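PDB 3WD6: omega-class glutathione S-transferase, which binds glutathione and probably catalyses glutathione-dependent transfer and dehydroascorbate reduction. Local coordinates for residues L17-P22 with L62-E67; L118-V123 with P175-Y180; W185-R190 with Q223-L228. One frame throughout, in Å; residues are numbered along the deposited sequence.

In the fold
Contact 1 lies at the surface of the thioredoxin-like N-terminal domain. It joins two loops next to the sheet, and salt bridges and bonds to a tight turn carry it. Contact 2 is buried in the helical C-terminal domain, where two helices meet through valine, isoleucine, alanine and a tyrosine ring, beside an aspartate, and no hydrogen bond crosses. Contact 3 is partly buried and mixes both chemistries: a glutamate holds a loop nitrogen, and a leucine lies over an arginine. Contacts 2 and 3 both use helix 177-189, one at its N-terminal end and one near its C-terminal end, with centres about 18 Å apart. Contacts 1 and 2 lie on opposite sides of the chain's centre.

Contact 1 (L17-P22 with L62-E67); sequences LRKGDP and LIDKPE. With GSH (glutathione), chain J.
The guanidinium of Arg18 meets Asp64 at its edge, with Asp64 OD2 in its plane. The two flat groups are nearly perpendicular, 84° apart. They form a salt bridge, whose hydrogen bond from Arg18 NE to Asp64 OD2 is weak at 3.3 Å. Asp61 adds a second, long ion pair to Arg18. The carboxylate of Glu67 is approached differently. Gly20 N donates to the syn lone pair of Glu67 OE1 at 2.6 Å, and more weakly to Glu67 OE2. Lys19 NZ reaches Glu67 OE1 from above the carboxylate plane, at 3.0 Å. Glu67 OE1 is therefore gripped by a backbone amide and an ammonium group. Glu67 CG sits between the backbone N and the carbonyl carbon (chi1 47°), and the chain then bends back to the turn.

Arg18 to Asp21 form a type II beta turn, closed by a bond from Asp21 N to Arg18 O. Gly20 takes a positive phi of 102°, which suits glycine. The backbones join directly where Lys19 N donates to Asp64 O at 3.0 Å. Apolar contact comes from Pro66, whose CG lies 4.0 Å from Leu17 CB.

Lys65 points away from the turn. The extended chain brings Lys65 NZ to 3.1 Å from O32 of glutathione, a weak hydrogen bond. Lys65 NZ also donates to Ala76 O, its stronger partner. The two loops thus meet beside one end of the glutathione site.

The neighbours are strands of the thioredoxin-like sheet. Leu17, at the end of edge strand 16-17, bonds through its backbone to Asn59 and Asp61 and packs on Val58. Val58 and Ile60 belong to strand 56-60; Pro66, in the loop on to helix 69-72, rests on Ile60.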
loop_
_atom_site.group_PDB
_atom_site.type_symbol
_atom_site.label_atom_id
_atom_site.label_comp_id
_atom_site.label_asym_id
_atom_site.label_seq_id
_atom_site.Cartn_x
_atom_site.Cartn_y
_atom_site.Cartn_z
ATOM N N LEU A 17 14.386 5.858 -10.697
ATOM C CA LEU A 17 15.563 5.521 -11.487
ATOM C C LEU A 17 15.170 4.627 -12.656
ATOM O O LEU A 17 14.299 3.761 -12.518
ATOM C CB LEU A 17 16.626 4.848 -10.608
ATOM C CG LEU A 17 17.032 5.663 -9.377
ATOM C CD1 LEU A 17 18.170 4.984 -8.631
ATOM C CD2 LEU A 17 17.412 7.099 -9.756
ATOM N N ARG A 18 15.793 4.859 -13.811
ATOM C CA ARG A 18 15.489 4.106 -15.030
ATOM C C ARG A 18 16.734 3.375 -15.514
ATOM O O ARG A 18 17.833 3.617 -15.020
ATOM C CB ARG A 18 15.003 5.051 -16.128
ATOM C CG ARG A 18 13.986 6.091 -15.655
ATOM C CD ARG A 18 13.878 7.274 -16.630
ATOM N NE ARG A 18 13.647 6.837 -18.012
ATOM C CZ ARG A 18 12.984 7.548 -18.923
ATOM N NH1 ARG A 18 12.474 8.737 -18.593
ATOM N NH2 ARG A 18 12.818 7.070 -20.159
ATOM N N LYS A 19 16.555 2.482 -16.482
ATOM C CA LYS A 19 17.687 1.866 -17.177
ATOM C C LYS A 19 18.735 2.930 -17.554
ATOM O O LYS A 19 18.403 3.947 -18.204
ATOM C CB LYS A 19 17.208 1.112 -18.427
ATOM C CG LYS A 19 18.327 0.575 -19.299
ATOM C CD LYS A 19 17.993 -0.800 -19.871
ATOM C CE LYS A 19 19.262 -1.487 -20.369
ATOM N NZ LYS A 19 20.380 -1.416 -19.366
ATOM N N GLY A 20 19.982 2.706 -17.122
ATOM C CA GLY A 20 21.054 3.664 -17.348
ATOM C C GLY A 20 21.373 4.486 -16.110
ATOM O O GLY A 20 22.435 5.117 -16.006
ATOM N N ASP A 21 20.444 4.497 -15.164
ATOM C CA ASP A 21 20.684 5.150 -13.895
ATOM C C ASP A 21 21.651 4.317 -13.065
ATOM O O ASP A 21 21.606 3.085 -13.098
ATOM C CB ASP A 21 19.366 5.362 -13.153
ATOM C CG ASP A 21 18.589 6.564 -13.678
ATOM O OD1 ASP A 21 19.231 7.579 -14.053
ATOM O OD2 ASP A 21 17.340 6.501 -13.706
ATOM N N PRO A 22 22.545 4.987 -12.329
ATOM C CA PRO A 22 23.475 4.267 -11.454
ATOM C C PRO A 22 22.773 3.769 -10.172
ATOM O O PRO A 22 21.838 4.421 -9.672
ATOM C CB PRO A 22 24.525 5.338 -11.087
ATOM C CG PRO A 22 24.153 6.593 -11.867
ATOM C CD PRO A 22 22.712 6.450 -12.243
ATOM N N LEU A 62 9.080 1.849 -13.400
ATOM C CA LEU A 62 8.658 0.475 -13.680
ATOM C C LEU A 62 8.358 0.225 -15.152
ATOM O O LEU A 62 7.968 -0.878 -15.538
ATOM C CB LEU A 62 7.405 0.137 -12.876
ATOM C CG LEU A 62 7.557 0.081 -11.368
ATOM C CD1 LEU A 62 6.223 -0.306 -10.760
ATOM C CD2 LEU A 62 8.652 -0.919 -10.973
ATOM N N ILE A 63 8.497 1.264 -15.959
ATOM C CA ILE A 63 8.252 1.167 -17.383
ATOM C C ILE A 63 9.595 0.896 -18.027
ATOM O O ILE A 63 9.721 0.049 -18.917
ATOM C CB ILE A 63 7.662 2.487 -17.936
ATOM C CG1 ILE A 63 6.217 2.670 -17.446
ATOM C CG2 ILE A 63 7.733 2.517 -19.468
ATOM C CD1 ILE A 63 5.279 1.598 -17.929
ATOM N N ASP A 64 10.598 1.615 -17.531
ATOM C CA ASP A 64 11.961 1.543 -18.027
ATOM C C ASP A 64 12.878 1.184 -16.847
ATOM O O ASP A 64 13.632 2.040 -16.333
ATOM C CB ASP A 64 12.344 2.898 -18.637
ATOM C CG ASP A 64 13.653 2.852 -19.393
ATOM O OD1 ASP A 64 14.049 1.746 -19.843
ATOM O OD2 ASP A 64 14.289 3.927 -19.535
ATOM N N LYS A 65 12.798 -0.082 -16.422
ATOM C CA LYS A 65 13.452 -0.543 -15.193
ATOM C C LYS A 65 14.962 -0.447 -15.265
ATOM O O LYS A 65 15.561 -0.725 -16.315
ATOM C CB LYS A 65 13.064 -1.987 -14.867
ATOM C CG LYS A 65 11.638 -2.152 -14.376
ATOM C CD LYS A 65 11.310 -3.620 -14.095
ATOM C CE LYS A 65 9.797 -3.810 -13.999
ATOM N NZ LYS A 65 9.399 -5.235 -13.863
ATOM N N PRO A 66 15.588 -0.050 -14.142
ATOM C CA PRO A 66 17.049 -0.123 -14.044
ATOM C C PRO A 66 17.526 -1.558 -14.273
ATOM O O PRO A 66 16.903 -2.548 -13.842
ATOM C CB PRO A 66 17.331 0.314 -12.601
ATOM C CG PRO A 66 16.184 1.206 -12.254
ATOM C CD PRO A 66 14.985 0.573 -12.951
ATOM N N GLU A 67 18.643 -1.651 -14.977
ATOM C CA GLU A 67 19.260 -2.918 -15.304
ATOM C C GLU A 67 19.533 -3.777 -14.046
ATOM O O GLU A 67 19.355 -5.010 -14.075
ATOM C CB GLU A 67 20.547 -2.628 -16.092
ATOM C CG GLU A 67 21.461 -1.523 -15.466
ATOM C CD GLU A 67 21.093 -0.069 -15.849
ATOM O OE1 GLU A 67 20.283 0.140 -16.790
ATOM O OE2 GLU A 67 21.644 0.872 -15.208
HETATM N N1 GSH J . 2.967 -9.697 -4.637
HETATM C CA1 GSH J . 3.854 -8.531 -4.732
HETATM C C1 GSH J . 3.986 -7.795 -3.403
HETATM O O11 GSH J . 5.045 -7.129 -3.109
HETATM O O12 GSH J . 3.027 -7.875 -2.558
HETATM C CB1 GSH J . 3.330 -7.618 -5.833
HETATM C CG1 GSH J . 3.914 -6.247 -5.952
HETATM C CD1 GSH J . 3.655 -5.545 -7.261
HETATM O OE1 GSH J . 2.777 -5.916 -8.032
HETATM N N2 GSH J . 4.447 -4.411 -7.629
HETATM C CA2 GSH J . 4.162 -3.788 -8.926
HETATM C C2 GSH J . 5.365 -4.012 -9.817
HETATM O O2 GSH J . 6.486 -3.870 -9.343
HETATM C CB2 GSH J . 3.954 -2.326 -8.748
HETATM S SG2 GSH J . 2.407 -1.767 -8.134
HETATM N N3 GSH J . 5.183 -4.373 -11.207
HETATM C CA3 GSH J . 6.349 -4.582 -12.066
HETATM C C3 GSH J . 6.151 -4.314 -13.505
HETATM O O31 GSH J . 5.801 -3.163 -13.882
HETATM O O32 GSH J . 6.343 -5.231 -14.341
#

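Contact 2 (L118-V123 with P175-Y180); sequences LDKIIV and PGYADY
Val123 and Tyr177 make one of the two apolar contacts between these helices. Val123 CG2 comes to 3.6 Å from Tyr177 CE1, and the two side chains cross at about a right angle. Tyr177 CG is anti to the backbone N (chi1 174°), which starts the ring off toward Val123. Leu93 and Val96 of helix 92-102 also touch this ring. In the second apolar contact, Ile122 CG2 lies 4.2 Å from Ala178 CB. The small alanine lets the backbones come close: Asp119 CA and Ala178 CA are 5.1 Å apart.

Asp119 adds contact of a mixed kind. Its carboxylate sits against the methyl of Ala178, with Asp119 CG 3.6 Å from Ala178 CB. No hydrogen bond crosses between the segments.

The polar groups find their partners elsewhere. Asp119 OD1 forms a salt bridge with Arg165 of helix 145-165. Asp119 OD2 lies close to Asp171, a like charge, which may raise the proton affinity of one of them; Arg165 would partly offset this. Lys120 NZ pairs with Glu97.

The start of helix 177-189 is held from within and from outside its segment. Gly176 is the N-cap residue, and Gly176 N donates to Asp179 OD2 at 2.9 Å and 170°. Asp171 OD2 accepts from Ala178 N. The Gly176-Asp179 bond is the backbone-to-carboxylate half of the capping box known from the start of this helix in glutathione transferases; Gly176 has no side chain for the other half.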
loop_
_atom_site.group_PDB
_atom_site.type_symbol
_atom_site.label_atom_id
_atom_site.label_comp_id
_atom_site.label_asym_id
_atom_site.label_seq_id
_atom_site.Cartn_x
_atom_site.Cartn_y
_atom_site.Cartn_z
ATOM N N LEU A 118 -6.358 -14.234 12.084
ATOM C CA LEU A 118 -7.496 -13.378 11.747
ATOM C C LEU A 118 -7.052 -12.119 11.006
ATOM O O LEU A 118 -7.662 -11.726 10.008
ATOM C CB LEU A 118 -8.252 -12.980 13.008
ATOM C CG LEU A 118 -9.314 -13.959 13.511
ATOM C CD1 LEU A 118 -9.034 -15.374 13.004
ATOM C CD2 LEU A 118 -9.422 -13.910 15.039
ATOM N N ASP A 119 -5.990 -11.483 11.482
ATOM C CA ASP A 119 -5.462 -10.335 10.768
ATOM C C ASP A 119 -5.080 -10.664 9.330
ATOM O O ASP A 119 -5.417 -9.909 8.423
ATOM C CB ASP A 119 -4.284 -9.733 11.512
ATOM C CG ASP A 119 -4.714 -8.661 12.476
ATOM O OD1 ASP A 119 -5.927 -8.631 12.831
ATOM O OD2 ASP A 119 -3.847 -7.842 12.859
ATOM N N LYS A 120 -4.409 -11.792 9.112
ATOM C CA LYS A 120 -3.983 -12.155 7.759
ATOM C C LYS A 120 -5.194 -12.457 6.869
ATOM O O LYS A 120 -5.214 -12.103 5.680
ATOM C CB LYS A 120 -3.011 -13.346 7.782
ATOM C CG LYS A 120 -1.880 -13.207 8.805
ATOM C CD LYS A 120 -0.683 -14.085 8.445
ATOM C CE LYS A 120 0.586 -13.564 9.148
ATOM N NZ LYS A 120 1.875 -13.993 8.503
ATOM N N ILE A 121 -6.207 -13.096 7.455
ATOM C CA ILE A 121 -7.467 -13.331 6.761
ATOM C C ILE A 121 -8.061 -11.997 6.312
ATOM O O ILE A 121 -8.379 -11.795 5.129
ATOM C CB ILE A 121 -8.451 -14.126 7.663
ATOM C CG1 ILE A 121 -7.925 -15.567 7.803
ATOM C CG2 ILE A 121 -9.886 -14.093 7.106
ATOM C CD1 ILE A 121 -8.608 -16.419 8.878
ATOM N N ILE A 122 -8.196 -11.071 7.248
ATOM C CA ILE A 122 -8.674 -9.747 6.894
ATOM C C ILE A 122 -7.925 -9.165 5.686
ATOM O O ILE A 122 -8.552 -8.715 4.730
ATOM C CB ILE A 122 -8.600 -8.814 8.093
ATOM C CG1 ILE A 122 -9.708 -9.205 9.081
ATOM C CG2 ILE A 122 -8.743 -7.351 7.637
ATOM C CD1 ILE A 122 -9.486 -8.690 10.499
ATOM N N VAL A 123 -6.593 -9.188 5.717
ATOM C CA VAL A 123 -5.818 -8.688 4.584
ATOM C C VAL A 123 -6.208 -9.375 3.273
ATOM O O VAL A 123 -6.374 -8.698 2.256
ATOM C CB VAL A 123 -4.309 -8.881 4.784
ATOM C CG1 VAL A 123 -3.574 -8.530 3.490
ATOM C CG2 VAL A 123 -3.822 -8.048 5.945
ATOM N N PRO A 175 -3.617 1.728 14.610
ATOM C CA PRO A 175 -3.657 0.818 13.451
ATOM C C PRO A 175 -2.526 -0.212 13.531
ATOM O O PRO A 175 -1.427 0.095 14.004
ATOM C CB PRO A 175 -3.394 1.740 12.244
ATOM C CG PRO A 175 -3.382 3.161 12.783
ATOM C CD PRO A 175 -3.073 3.053 14.260
ATOM N N GLY A 176 -2.799 -1.427 13.076
ATOM C CA GLY A 176 -1.796 -2.467 13.062
ATOM C C GLY A 176 -1.657 -3.074 11.675
ATOM O O GLY A 176 -1.934 -2.407 10.662
ATOM N N TYR A 177 -1.251 -4.342 11.632
ATOM C CA TYR A 177 -0.899 -5.003 10.382
ATOM C C TYR A 177 -2.095 -5.030 9.442
ATOM O O TYR A 177 -1.987 -4.652 8.273
ATOM C CB TYR A 177 -0.445 -6.415 10.704
ATOM C CG TYR A 177 -0.166 -7.324 9.536
ATOM C CD1 TYR A 177 -1.192 -8.053 8.934
ATOM C CD2 TYR A 177 1.134 -7.517 9.077
ATOM C CE1 TYR A 177 -0.932 -8.946 7.892
ATOM C CE2 TYR A 177 1.406 -8.405 8.033
ATOM C CZ TYR A 177 0.370 -9.120 7.445
ATOM O OH TYR A 177 0.638 -9.996 6.394
ATOM N N ALA A 178 -3.227 -5.480 9.975
ATOM C CA ALA A 178 -4.450 -5.604 9.201
ATOM C C ALA A 178 -4.825 -4.231 8.625
ATOM O O ALA A 178 -5.100 -4.097 7.422
ATOM C CB ALA A 178 -5.564 -6.158 10.074
ATOM N N ASP A 179 -4.812 -3.209 9.476
ATOM C CA ASP A 179 -5.113 -1.870 9.001
ATOM C C ASP A 179 -4.120 -1.425 7.935
ATOM O O ASP A 179 -4.514 -1.058 6.830
ATOM C CB ASP A 179 -5.111 -0.873 10.151
ATOM C CG ASP A 179 -6.054 -1.273 11.271
ATOM O OD1 ASP A 179 -7.292 -1.065 11.123
ATOM O OD2 ASP A 179 -5.542 -1.779 12.309
ATOM N N TYR A 180 -2.835 -1.457 8.261
ATOM C CA TYR A 180 -1.831 -0.921 7.346
ATOM C C TYR A 180 -1.764 -1.692 6.040
ATOM O O TYR A 180 -1.501 -1.097 4.986
ATOM C CB TYR A 180 -0.446 -0.890 7.987
ATOM C CG TYR A 180 -0.284 0.212 9.017
ATOM C CD1 TYR A 180 -0.761 1.508 8.765
ATOM C CD2 TYR A 180 0.315 -0.045 10.253
ATOM C CE1 TYR A 180 -0.626 2.525 9.713
ATOM C CE2 TYR A 180 0.451 0.960 11.208
ATOM C CZ TYR A 180 -0.017 2.249 10.932
ATOM O OH TYR A 180 0.141 3.252 11.864
#

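Contact 3 (W185-R190 with Q223-L228); sequences WFERLR and QYLIPL. With EDO (1,2-ethanediol), chain H.
Glu187 and Arg190 tie the C-terminal part of helix 177-189 to the loop before helix 228-240, in a partly buried contact of the helical domain. One hydrogen bond joins the segments directly. Ile226 N donates to Glu187 OE1 at 3.2 Å and 165°, on the syn side but 32° out of the carboxylate plane. Glu187 CG is anti to the backbone N (chi1 -175°), and the extended chain beyond it carries the carboxylate to the loop. Leu225 CD2 lies 3.4 Å from Glu187 OE2. That oxygen also accepts from Gln42 NE2 and Trp183 NE1, so this buried carboxylate has donors at both oxygens. A water lies within 2.9 Å of both Glu187 OE1 and Tyr224 O.

Arg190 uses a face and an edge. Leu228 CD1 sits 3.5 Å above one face of the guanidinium, toward the rim. In its plane, Arg190 NH1 donates to a lone pair of Glu187 O at 3.1 Å. Arg190 NH2 donates to a second water, which donates on to Ile226 O. The bond to Glu187 O and the water hold the guanidinium in this orientation.

Pro227 is the N-cap of the next helix. Ile226 touches Arg36 and Tyr37, and Tyr224 OH bonds Asn34 ND2. The loop therefore lies where the helical domain meets the thioredoxin-like domain of the glutathione transferase fold, with the Tyr224 side chain about 7 Å from that of the glutathione-binding Cys38.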
loop_
_atom_site.group_PDB
_atom_site.type_symbol
_atom_site.label_atom_id
_atom_site.label_comp_id
_atom_site.label_asym_id
_atom_site.label_seq_id
_atom_site.Cartn_x
_atom_site.Cartn_y
_atom_site.Cartn_z
ATOM N N TRP A 185 -5.385 0.529 -0.500
ATOM C CA TRP A 185 -6.529 0.464 -1.399
ATOM C C TRP A 185 -7.623 1.399 -0.943
ATOM O O TRP A 185 -8.269 2.036 -1.773
ATOM C CB TRP A 185 -6.977 -0.969 -1.655
ATOM C CG TRP A 185 -5.923 -1.606 -2.477
ATOM C CD1 TRP A 185 -5.816 -1.573 -3.846
ATOM C CD2 TRP A 185 -4.739 -2.273 -1.997
ATOM N NE1 TRP A 185 -4.665 -2.216 -4.241
ATOM C CE2 TRP A 185 -3.987 -2.657 -3.135
ATOM C CE3 TRP A 185 -4.258 -2.604 -0.724
ATOM C CZ2 TRP A 185 -2.778 -3.348 -3.036
ATOM C CZ3 TRP A 185 -3.056 -3.298 -0.625
ATOM C CH2 TRP A 185 -2.329 -3.664 -1.777
ATOM N N PHE A 186 -7.795 1.533 0.371
ATOM C CA PHE A 186 -8.688 2.568 0.869
ATOM C C PHE A 186 -8.218 3.981 0.479
ATOM O O PHE A 186 -9.058 4.856 0.180
ATOM C CB PHE A 186 -8.892 2.435 2.375
ATOM C CG PHE A 186 -9.698 1.223 2.756
ATOM C CD1 PHE A 186 -10.791 0.819 1.971
ATOM C CD2 PHE A 186 -9.360 0.472 3.877
ATOM C CE1 PHE A 186 -11.539 -0.318 2.310
ATOM C CE2 PHE A 186 -10.108 -0.656 4.234
ATOM C CZ PHE A 186 -11.198 -1.051 3.446
ATOM N N GLU A 187 -6.900 4.216 0.485
ATOM C CA GLU A 187 -6.389 5.524 0.107
ATOM C C GLU A 187 -6.827 5.814 -1.320
ATOM O O GLU A 187 -7.216 6.943 -1.653
ATOM C CB GLU A 187 -4.851 5.605 0.225
ATOM C CG GLU A 187 -4.306 7.020 -0.053
ATOM C CD GLU A 187 -2.831 7.233 0.328
ATOM O OE1 GLU A 187 -2.119 7.971 -0.400
ATOM O OE2 GLU A 187 -2.376 6.690 1.365
ATOM N N ARG A 188 -6.781 4.777 -2.154
ATOM C CA ARG A 188 -7.108 4.896 -3.576
ATOM C C ARG A 188 -8.618 4.972 -3.816
ATOM O O ARG A 188 -9.073 5.681 -4.715
ATOM C CB ARG A 188 -6.461 3.748 -4.376
ATOM C CG ARG A 188 -4.991 4.016 -4.761
ATOM C CD ARG A 188 -4.079 2.812 -4.546
ATOM N NE ARG A 188 -2.668 3.140 -4.794
ATOM C CZ ARG A 188 -1.805 3.518 -3.850
ATOM N NH1 ARG A 188 -2.196 3.608 -2.588
ATOM N NH2 ARG A 188 -0.550 3.793 -4.162
ATOM N N LEU A 189 -9.394 4.270 -2.992
ATOM C CA LEU A 189 -10.851 4.270 -3.129
ATOM C C LEU A 189 -11.353 5.724 -3.142
ATOM O O LEU A 189 -12.284 6.066 -3.882
ATOM C CB LEU A 189 -11.503 3.455 -1.986
ATOM C CG LEU A 189 -13.025 3.237 -1.876
ATOM C CD1 LEU A 189 -13.354 2.095 -0.910
ATOM C CD2 LEU A 189 -13.780 4.509 -1.467
ATOM N N ARG A 190 -10.705 6.563 -2.333
ATOM C CA ARG A 190 -11.039 7.981 -2.236
ATOM C C ARG A 190 -11.023 8.698 -3.608
ATOM O O ARG A 190 -11.863 9.567 -3.873
ATOM C CB ARG A 190 -10.110 8.673 -1.228
ATOM C CG ARG A 190 -10.519 8.469 0.229
ATOM C CD ARG A 190 -9.341 8.609 1.215
ATOM N NE ARG A 190 -8.776 9.953 1.342
ATOM C CZ ARG A 190 -7.620 10.343 0.789
ATOM N NH1 ARG A 190 -6.911 9.497 0.047
ATOM N NH2 ARG A 190 -7.163 11.577 0.979
ATOM N N GLN A 223 1.857 11.217 6.572
ATOM C CA GLN A 223 3.108 11.780 6.087
ATOM C C GLN A 223 3.424 11.263 4.682
ATOM O O GLN A 223 4.270 11.832 3.988
ATOM C CB GLN A 223 4.238 11.410 7.046
ATOM C CG GLN A 223 4.477 9.921 7.068
ATOM C CD GLN A 223 5.579 9.514 8.026
ATOM O OE1 GLN A 223 6.756 9.447 7.639
ATOM N NE2 GLN A 223 5.204 9.224 9.290
ATOM N N TYR A 224 2.747 10.190 4.266
ATOM C CA TYR A 224 2.976 9.590 2.950
ATOM C C TYR A 224 1.791 9.798 1.986
ATOM O O TYR A 224 1.834 9.343 0.847
ATOM C CB TYR A 224 3.284 8.079 3.090
ATOM C CG TYR A 224 3.849 7.400 1.848
ATOM C CD1 TYR A 224 5.056 7.818 1.291
ATOM C CD2 TYR A 224 3.193 6.313 1.250
ATOM C CE1 TYR A 224 5.605 7.186 0.147
ATOM C CE2 TYR A 224 3.738 5.660 0.101
ATOM C CZ TYR A 224 4.946 6.119 -0.438
ATOM O OH TYR A 224 5.504 5.527 -1.559
ATOM N N LEU A 225 0.724 10.448 2.448
ATOM C CA LEU A 225 -0.456 10.671 1.595
ATOM C C LEU A 225 -0.100 11.276 0.229
ATOM O O LEU A 225 0.771 12.156 0.125
ATOM C CB LEU A 225 -1.448 11.609 2.274
ATOM C CG LEU A 225 -2.346 10.952 3.317
ATOM C CD1 LEU A 225 -3.289 12.026 3.921
ATOM C CD2 LEU A 225 -3.132 9.774 2.697
ATOM N N ILE A 226 -0.779 10.805 -0.810
ATOM C CA ILE A 226 -0.701 11.445 -2.107
ATOM C C ILE A 226 -1.882 12.423 -2.238
ATOM O O ILE A 226 -3.049 11.998 -2.156
ATOM C CB ILE A 226 -0.757 10.388 -3.209
ATOM C CG1 ILE A 226 0.400 9.400 -3.009
ATOM C CG2 ILE A 226 -0.732 11.033 -4.613
ATOM C CD1 ILE A 226 0.395 8.216 -3.980
ATOM N N PRO A 227 -1.597 13.736 -2.428
ATOM C CA PRO A 227 -2.726 14.667 -2.621
ATOM C C PRO A 227 -3.657 14.144 -3.728
ATOM O O PRO A 227 -3.170 13.724 -4.799
ATOM C CB PRO A 227 -2.044 15.970 -3.056
ATOM C CG PRO A 227 -0.658 15.884 -2.490
ATOM C CD PRO A 227 -0.292 14.410 -2.581
ATOM N N LEU A 228 -4.968 14.140 -3.477
ATOM C CA LEU A 228 -5.907 13.441 -4.363
ATOM C C LEU A 228 -5.925 13.917 -5.827
ATOM O O LEU A 228 -6.164 13.115 -6.747
ATOM C CB LEU A 228 -7.318 13.449 -3.765
ATOM C CG LEU A 228 -7.522 12.360 -2.708
ATOM C CD1 LEU A 228 -8.828 12.547 -1.960
ATOM C CD2 LEU A 228 -7.454 10.972 -3.360
HETATM C C1 EDO H . 9.772 7.120 10.189
HETATM O O1 EDO H . 10.208 5.741 10.119
HETATM C C2 EDO H . 10.113 7.869 8.892
HETATM O O2 EDO H . 9.124 8.869 8.584
HETATM O O HOH W 1 0.610 7.111 -0.499
HETATM O O HOH W 2 -4.873 12.773 0.306
#